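Long-range contacts in periplasmic cell division protein (SufI) (Aquifex aeolicus, PDB 6SYY), which binds copper ions and probably works as a multicopper oxidase, coupling oxidation of its substrates to the reduction of oxygen: residues Asp242-Ile247 with Val368-Ala373; Ile440-Asn445 with Met486-Ile491. All coordinates share one frame; numbering follows the deposited sequence.

Contact 1 of 2, residues Asp242-Ile247 with Val368-Ala373; sequences DVERKI and VTKDSA
Asp242 and Thr369 meet at the start of a parallel strand pairing with a beta bulge, where strand 239-244 runs beside strand 361-370 in the cupredoxin-type fold of a multicopper oxidase. The bulge shows in the register: Val243 bridges Val368 and Glu244 bridges Lys370, so one step along the first strand is matched by two along the second, with Thr369 the extra residue. The two short strand ends diverge by 62°. Asp242 crosses the threonine at about a right angle, its CB 3.5 Å from Thr369 OG1. Val243 O accepts the amide of Thr369, N to O 3.0 Å, and also takes a CA-H...O contact from Val368. On the buried face of this pair, the CG2 methyls of Val243 and Val368 touch. Glu244 and Lys370 share the other face, side by side and pointing the same way; their charged ends, OE2 and NZ, stay 4.5 Å apart, beyond a salt bridge. Arg245, the centre of an inverse gamma turn, donates its backbone N-H to Lys370 O, N to O 3.1 Å. The chain bends about its CG-CD bond (chi3 68°), which sets the position of NE, while CG rests on Val368 CG1. Arg308 O and Ala310 O accept from NH2 and NE, so the guanidinium also anchors this edge to the loop following strand 300-306. Asp371 OD1 is gripped from opposite faces of its carboxylate, by Ser372 N at 2.8 Å and, in a salt bridge on its syn side, by Arg245 NH1 at 3.0 Å, with OD1 lying in the guanidinium plane. Lys246 lays CG against Ser372 OG, 3.4 Å away, a hydroxyl bonded to Tyr374 N.

Contact 2 of 2, residues Ile440-Asn445 with Met486-Ile491; sequences IIEYVN and METVRI
Ile441 and Ile491 form a hydrogen-bonded pair in the antiparallel ladder between strands 437-445 and 488-495, inner neighbours in a five-stranded sheet of a cupredoxin-type domain. Short segments of the two strands run at 166°, and the backbone bonds confirm the register. Ile441 and Ile491 exchange two N-H...O bonds, each 2.9 Å from N to O, and Tyr443 and Val489 exchange a second pair of bonds. Between them, Glu442 and Arg490 are a non-hydrogen-bonded pair, their CA atoms 4.6 Å apart. Beyond Val444 and Thr488, a hydrogen bond from Asn445 N to Glu487 O, 3.1 Å, continues the ladder. CA-H...O contacts supplement these bonds, including one from Thr488 CA to Tyr443 O.

Side-chain hydrogen bonds and a salt bridge lead outward. Arg490 NH1 pairs with Glu464. Asn445, its side chain about 3 Å from that of the copper ligand His451, bonds through OD1 to Thr447 and through ND2 to Met449 O.

Apolar contacts gather on the face bearing Ile441, Tyr443, Val489 and Ile491. In Ile491, chi1 65° sets CG1, which lies 3.7 Å from Ile441 CB. Ile491 CD1 approaches Tyr443 CE2 obliquely at 3.8 Å. Ile441 CG2 lies over one face of the tyrosine ring, offset toward its rim. Val481 and Val483 of strand 480-483 also touch Tyr443 and Val489, joining this sheet to the copper-bearing one. On the face of Glu442, Val444, Thr488 and Arg490 the contacts are van der Waals: Glu442 and Arg490 touch through their CG methylenes, and Thr488 OG1 sits 3.8 Å from Val444 CG1.

Overall arrangement
From the N terminus, the chain first reaches 242-247 and then makes a long excursion through strands of the middle region, including 247-254, 300-306 and 315-321. Contact 1 closes this loop of 120 intervening residues at 368-373. Only afterwards does strand 437-445 open contact 2, whose loop of 40 residues ends at 486-491 and includes the copper ligands His451, His454 and His456. The loops therefore lie in series, neither nested nor crossed. The centres of contact 1 and contact 2 are about 43 Å apart, and the nearest atoms of contact 1 and contact 2 about 29 Å apart. Contact 1 joins strand ends at the surface, away from the copper sites; contact 2 pairs partly buried strands beside them.

Contact 1 of 2, residues Asp242-Ile247 with Val368-Ala373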
loop_
_atom_site.group_PDB
_atom_site.type_symbol
_atom_site.label_atom_id
_atom_site.label_comp_id
_atom_site.label_asym_id
_atom_site.label_seq_id
_atom_site.Cartn_x
_atom_site.Cartn_y
_atom_site.Cartn_z
ATOM N N ASP A 242 -13.980 -7.054 -18.858
ATOM C CA ASP A 242 -14.043 -8.287 -19.625
ATOM C C ASP A 242 -12.720 -9.026 -19.507
ATOM O O ASP A 242 -11.645 -8.421 -19.571
ATOM C CB ASP A 242 -14.340 -8.007 -21.097
ATOM C CG ASP A 242 -15.701 -7.385 -21.315
ATOM O OD1 ASP A 242 -16.414 -7.115 -20.327
ATOM O OD2 ASP A 242 -16.057 -7.168 -22.488
ATOM N N VAL A 243 -12.804 -10.341 -19.323
ATOM C CA VAL A 243 -11.626 -11.189 -19.240
ATOM C C VAL A 243 -11.808 -12.363 -20.186
ATOM O O VAL A 243 -12.919 -12.690 -20.609
ATOM C CB VAL A 243 -11.361 -11.697 -17.807
ATOM C CG1 VAL A 243 -11.211 -10.527 -16.843
ATOM C CG2 VAL A 243 -12.475 -12.625 -17.362
ATOM N N GLU A 244 -10.691 -12.994 -20.522
ATOM C CA GLU A 244 -10.681 -14.234 -21.278
ATOM C C GLU A 244 -10.369 -15.396 -20.339
ATOM O O GLU A 244 -9.970 -15.205 -19.188
ATOM C CB GLU A 244 -9.659 -14.155 -22.414
ATOM C CG GLU A 244 -9.621 -12.795 -23.088
ATOM C CD GLU A 244 -8.577 -12.714 -24.184
ATOM O OE1 GLU A 244 -8.098 -13.779 -24.628
ATOM O OE2 GLU A 244 -8.232 -11.586 -24.595
ATOM N N ARG A 245 -10.567 -16.618 -20.838
ATOM C CA ARG A 245 -10.229 -17.810 -20.058
ATOM C C ARG A 245 -8.706 -17.923 -20.022
ATOM O O ARG A 245 -8.072 -18.634 -20.805
ATOM C CB ARG A 245 -10.897 -19.054 -20.636
ATOM C CG ARG A 245 -12.407 -19.084 -20.409
ATOM C CD ARG A 245 -13.037 -20.408 -20.821
ATOM N NE ARG A 245 -12.629 -21.513 -19.957
ATOM C CZ ARG A 245 -11.821 -22.501 -20.330
ATOM N NH1 ARG A 245 -11.331 -22.531 -21.561
ATOM N NH2 ARG A 245 -11.509 -23.464 -19.475
ATOM N N LYS A 246 -8.109 -17.173 -19.100
ATOM C CA LYS A 246 -6.661 -17.070 -18.979
ATOM C C LYS A 246 -6.321 -16.875 -17.509
ATOM O O LYS A 246 -7.200 -16.662 -16.668
ATOM C CB LYS A 246 -6.096 -15.907 -19.821
ATOM C CG LYS A 246 -6.202 -16.087 -21.329
ATOM C CD LYS A 246 -5.291 -15.131 -22.094
ATOM C CE LYS A 246 -5.862 -13.729 -22.152
ATOM N NZ LYS A 246 -5.021 -12.826 -22.989
ATOM N N ILE A 247 -5.032 -16.952 -17.199
ATOM C CA ILE A 247 -4.549 -16.520 -15.894
ATOM C C ILE A 247 -4.328 -15.016 -15.934
ATOM O O ILE A 247 -3.657 -14.498 -16.834
ATOM C CB ILE A 247 -3.257 -17.256 -15.510
ATOM C CG1 ILE A 247 -3.541 -18.743 -15.268
ATOM C CG2 ILE A 247 -2.614 -16.585 -14.290
ATOM C CD1 ILE A 247 -2.291 -19.597 -15.139
ATOM N N VAL A 368 -16.350 -13.074 -18.074
ATOM C CA VAL A 368 -15.598 -13.979 -18.933
ATOM C C VAL A 368 -16.264 -14.001 -20.304
ATOM O O VAL A 368 -17.187 -14.785 -20.547
ATOM C CB VAL A 368 -15.520 -15.387 -18.314
ATOM C CG1 VAL A 368 -14.645 -16.298 -19.155
ATOM C CG2 VAL A 368 -14.990 -15.300 -16.896
ATOM N N THR A 369 -15.802 -13.137 -21.207
ATOM C CA THR A 369 -16.484 -12.921 -22.477
ATOM C C THR A 369 -15.896 -13.713 -23.636
ATOM O O THR A 369 -16.587 -13.902 -24.645
ATOM C CB THR A 369 -16.468 -11.428 -22.837
ATOM O OG1 THR A 369 -15.123 -10.937 -22.789
ATOM C CG2 THR A 369 -17.326 -10.632 -21.859
ATOM N N LYS A 370 -14.656 -14.184 -23.524
ATOM C CA LYS A 370 -13.982 -14.837 -24.637
ATOM C C LYS A 370 -13.242 -16.071 -24.154
ATOM O O LYS A 370 -12.683 -16.082 -23.052
ATOM C CB LYS A 370 -12.985 -13.893 -25.328
ATOM C CG LYS A 370 -13.622 -12.743 -26.073
ATOM C CD LYS A 370 -12.563 -11.882 -26.739
ATOM C CE LYS A 370 -11.673 -12.717 -27.643
ATOM N NZ LYS A 370 -10.669 -11.883 -28.358
ATOM N N ASP A 371 -13.232 -17.104 -24.992
ATOM C CA ASP A 371 -12.375 -18.254 -24.776
ATOM C C ASP A 371 -10.956 -17.930 -25.241
ATOM O O ASP A 371 -10.699 -16.908 -25.881
ATOM C CB ASP A 371 -12.922 -19.476 -25.514
ATOM C CG ASP A 371 -12.595 -20.784 -24.811
ATOM O OD1 ASP A 371 -11.687 -20.794 -23.953
ATOM O OD2 ASP A 371 -13.249 -21.804 -25.124
ATOM N N SER A 372 -10.025 -18.823 -24.920
ATOM C CA SER A 372 -8.623 -18.582 -25.227
ATOM C C SER A 372 -7.900 -19.917 -25.313
ATOM O O SER A 372 -8.343 -20.923 -24.749
ATOM C CB SER A 372 -7.977 -17.674 -24.171
ATOM O OG SER A 372 -6.571 -17.609 -24.323
ATOM N N ALA A 373 -6.779 -19.914 -26.037
ATOM C CA ALA A 373 -5.900 -21.072 -26.132
ATOM C C ALA A 373 -4.805 -21.066 -25.071
ATOM O O ALA A 373 -3.803 -21.775 -25.222
ATOM C CB ALA A 373 -5.275 -21.149 -27.526
#

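Contact 2 of 2, residues Ile440-Asn445 with Met486-Ile491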
loop_
_atom_site.group_PDB
_atom_site.type_symbol
_atom_site.label_atom_id
_atom_site.label_comp_id
_atom_site.label_asym_id
_atom_site.label_seq_id
_atom_site.Cartn_x
_atom_site.Cartn_y
_atom_site.Cartn_z
ATOM N N ILE A 440 13.055 -8.151 16.934
ATOM C CA ILE A 440 11.684 -8.639 16.963
ATOM C C ILE A 440 10.817 -7.521 17.516
ATOM O O ILE A 440 10.985 -7.105 18.668
ATOM C CB ILE A 440 11.548 -9.913 17.809
ATOM C CG1 ILE A 440 12.356 -11.055 17.190
ATOM C CG2 ILE A 440 10.080 -10.300 17.950
ATOM C CD1 ILE A 440 12.284 -12.347 17.981
ATOM N N ILE A 441 9.905 -7.014 16.700
ATOM C CA ILE A 441 8.954 -6.008 17.140
ATOM C C ILE A 441 7.671 -6.715 17.545
ATOM O O ILE A 441 7.183 -7.600 16.832
ATOM C CB ILE A 441 8.701 -4.956 16.050
ATOM C CG1 ILE A 441 9.970 -4.137 15.813
ATOM C CG2 ILE A 441 7.553 -4.043 16.443
ATOM C CD1 ILE A 441 9.768 -2.968 14.872
ATOM N N GLU A 442 7.134 -6.330 18.694
ATOM C CA GLU A 442 5.981 -6.981 19.302
ATOM C C GLU A 442 4.887 -5.932 19.454
ATOM O O GLU A 442 4.880 -5.168 20.426
ATOM C CB GLU A 442 6.363 -7.597 20.646
ATOM C CG GLU A 442 5.248 -8.346 21.332
ATOM C CD GLU A 442 5.726 -9.023 22.591
ATOM O OE1 GLU A 442 6.935 -8.914 22.889
ATOM O OE2 GLU A 442 4.897 -9.660 23.275
ATOM N N TYR A 443 3.980 -5.882 18.486
ATOM C CA TYR A 443 2.833 -4.995 18.581
ATOM C C TYR A 443 1.815 -5.584 19.546
ATOM O O TYR A 443 1.424 -6.747 19.412
ATOM C CB TYR A 443 2.197 -4.787 17.210
ATOM C CG TYR A 443 3.041 -3.991 16.242
ATOM C CD1 TYR A 443 3.376 -2.672 16.511
ATOM C CD2 TYR A 443 3.477 -4.548 15.048
ATOM C CE1 TYR A 443 4.140 -1.933 15.622
ATOM C CE2 TYR A 443 4.238 -3.819 14.154
ATOM C CZ TYR A 443 4.567 -2.510 14.448
ATOM O OH TYR A 443 5.325 -1.776 13.564
ATOM N N VAL A 444 1.395 -4.784 20.522
ATOM C CA VAL A 444 0.383 -5.181 21.494
ATOM C C VAL A 444 -0.738 -4.157 21.419
ATOM O O VAL A 444 -0.585 -3.026 21.896
ATOM C CB VAL A 444 0.951 -5.272 22.917
ATOM C CG1 VAL A 444 -0.115 -5.771 23.874
ATOM C CG2 VAL A 444 2.171 -6.180 22.951
ATOM N N ASN A 445 -1.868 -4.550 20.834
ATOM C CA ASN A 445 -2.993 -3.642 20.606
ATOM C C ASN A 445 -3.958 -3.746 21.781
ATOM O O ASN A 445 -4.754 -4.682 21.863
ATOM C CB ASN A 445 -3.684 -3.971 19.288
ATOM C CG ASN A 445 -4.801 -3.000 18.953
ATOM O OD1 ASN A 445 -5.043 -2.031 19.678
ATOM N ND2 ASN A 445 -5.484 -3.248 17.837
ATOM N N MET A 486 -7.133 -6.190 20.550
ATOM C CA MET A 486 -6.702 -7.096 21.613
ATOM C C MET A 486 -5.782 -8.204 21.099
ATOM O O MET A 486 -5.661 -9.257 21.731
ATOM C CB MET A 486 -7.907 -7.697 22.354
ATOM C CG MET A 486 -8.883 -6.653 22.895
ATOM S SD MET A 486 -8.076 -5.370 23.889
ATOM C CE MET A 486 -9.469 -4.328 24.323
ATOM N N GLU A 487 -5.122 -7.987 19.965
ATOM C CA GLU A 487 -4.209 -8.964 19.388
ATOM C C GLU A 487 -2.763 -8.538 19.602
ATOM O O GLU A 487 -2.447 -7.346 19.647
ATOM C CB GLU A 487 -4.471 -9.153 17.887
ATOM C CG GLU A 487 -3.504 -10.108 17.197
ATOM C CD GLU A 487 -3.884 -10.401 15.757
ATOM O OE1 GLU A 487 -3.867 -11.587 15.366
ATOM O OE2 GLU A 487 -4.196 -9.446 15.017
ATOM N N THR A 488 -1.890 -9.529 19.749
ATOM C CA THR A 488 -0.449 -9.326 19.756
ATOM C C THR A 488 0.134 -9.991 18.516
ATOM O O THR A 488 -0.215 -11.133 18.198
ATOM C CB THR A 488 0.186 -9.897 21.029
ATOM O OG1 THR A 488 -0.284 -9.166 22.171
ATOM C CG2 THR A 488 1.706 -9.802 20.963
ATOM N N VAL A 489 0.995 -9.267 17.807
ATOM C CA VAL A 489 1.660 -9.760 16.608
ATOM C C VAL A 489 3.159 -9.568 16.788
ATOM O O VAL A 489 3.601 -8.523 17.278
ATOM C CB VAL A 489 1.157 -9.031 15.342
ATOM C CG1 VAL A 489 1.835 -9.573 14.091
ATOM C CG2 VAL A 489 -0.355 -9.159 15.225
ATOM N N ARG A 490 3.938 -10.581 16.413
ATOM C CA ARG A 490 5.394 -10.528 16.478
ATOM C C ARG A 490 5.967 -10.566 15.067
ATOM O O ARG A 490 5.653 -11.475 14.289
ATOM C CB ARG A 490 5.953 -11.683 17.318
ATOM C CG ARG A 490 5.683 -11.552 18.820
ATOM C CD ARG A 490 5.992 -12.838 19.598
ATOM N NE ARG A 490 7.417 -13.160 19.636
ATOM C CZ ARG A 490 7.968 -14.214 19.038
ATOM N NH1 ARG A 490 7.216 -15.066 18.352
ATOM N NH2 ARG A 490 9.276 -14.422 19.132
ATOM N N ILE A 491 6.798 -9.576 14.739
ATOM C CA ILE A 491 7.456 -9.499 13.442
ATOM C C ILE A 491 8.961 -9.444 13.663
ATOM O O ILE A 491 9.445 -9.099 14.743
ATOM C CB ILE A 491 6.986 -8.286 12.611
ATOM C CG1 ILE A 491 7.386 -6.974 13.296
ATOM C CG2 ILE A 491 5.481 -8.334 12.385
ATOM C CD1 ILE A 491 7.033 -5.747 12.492
#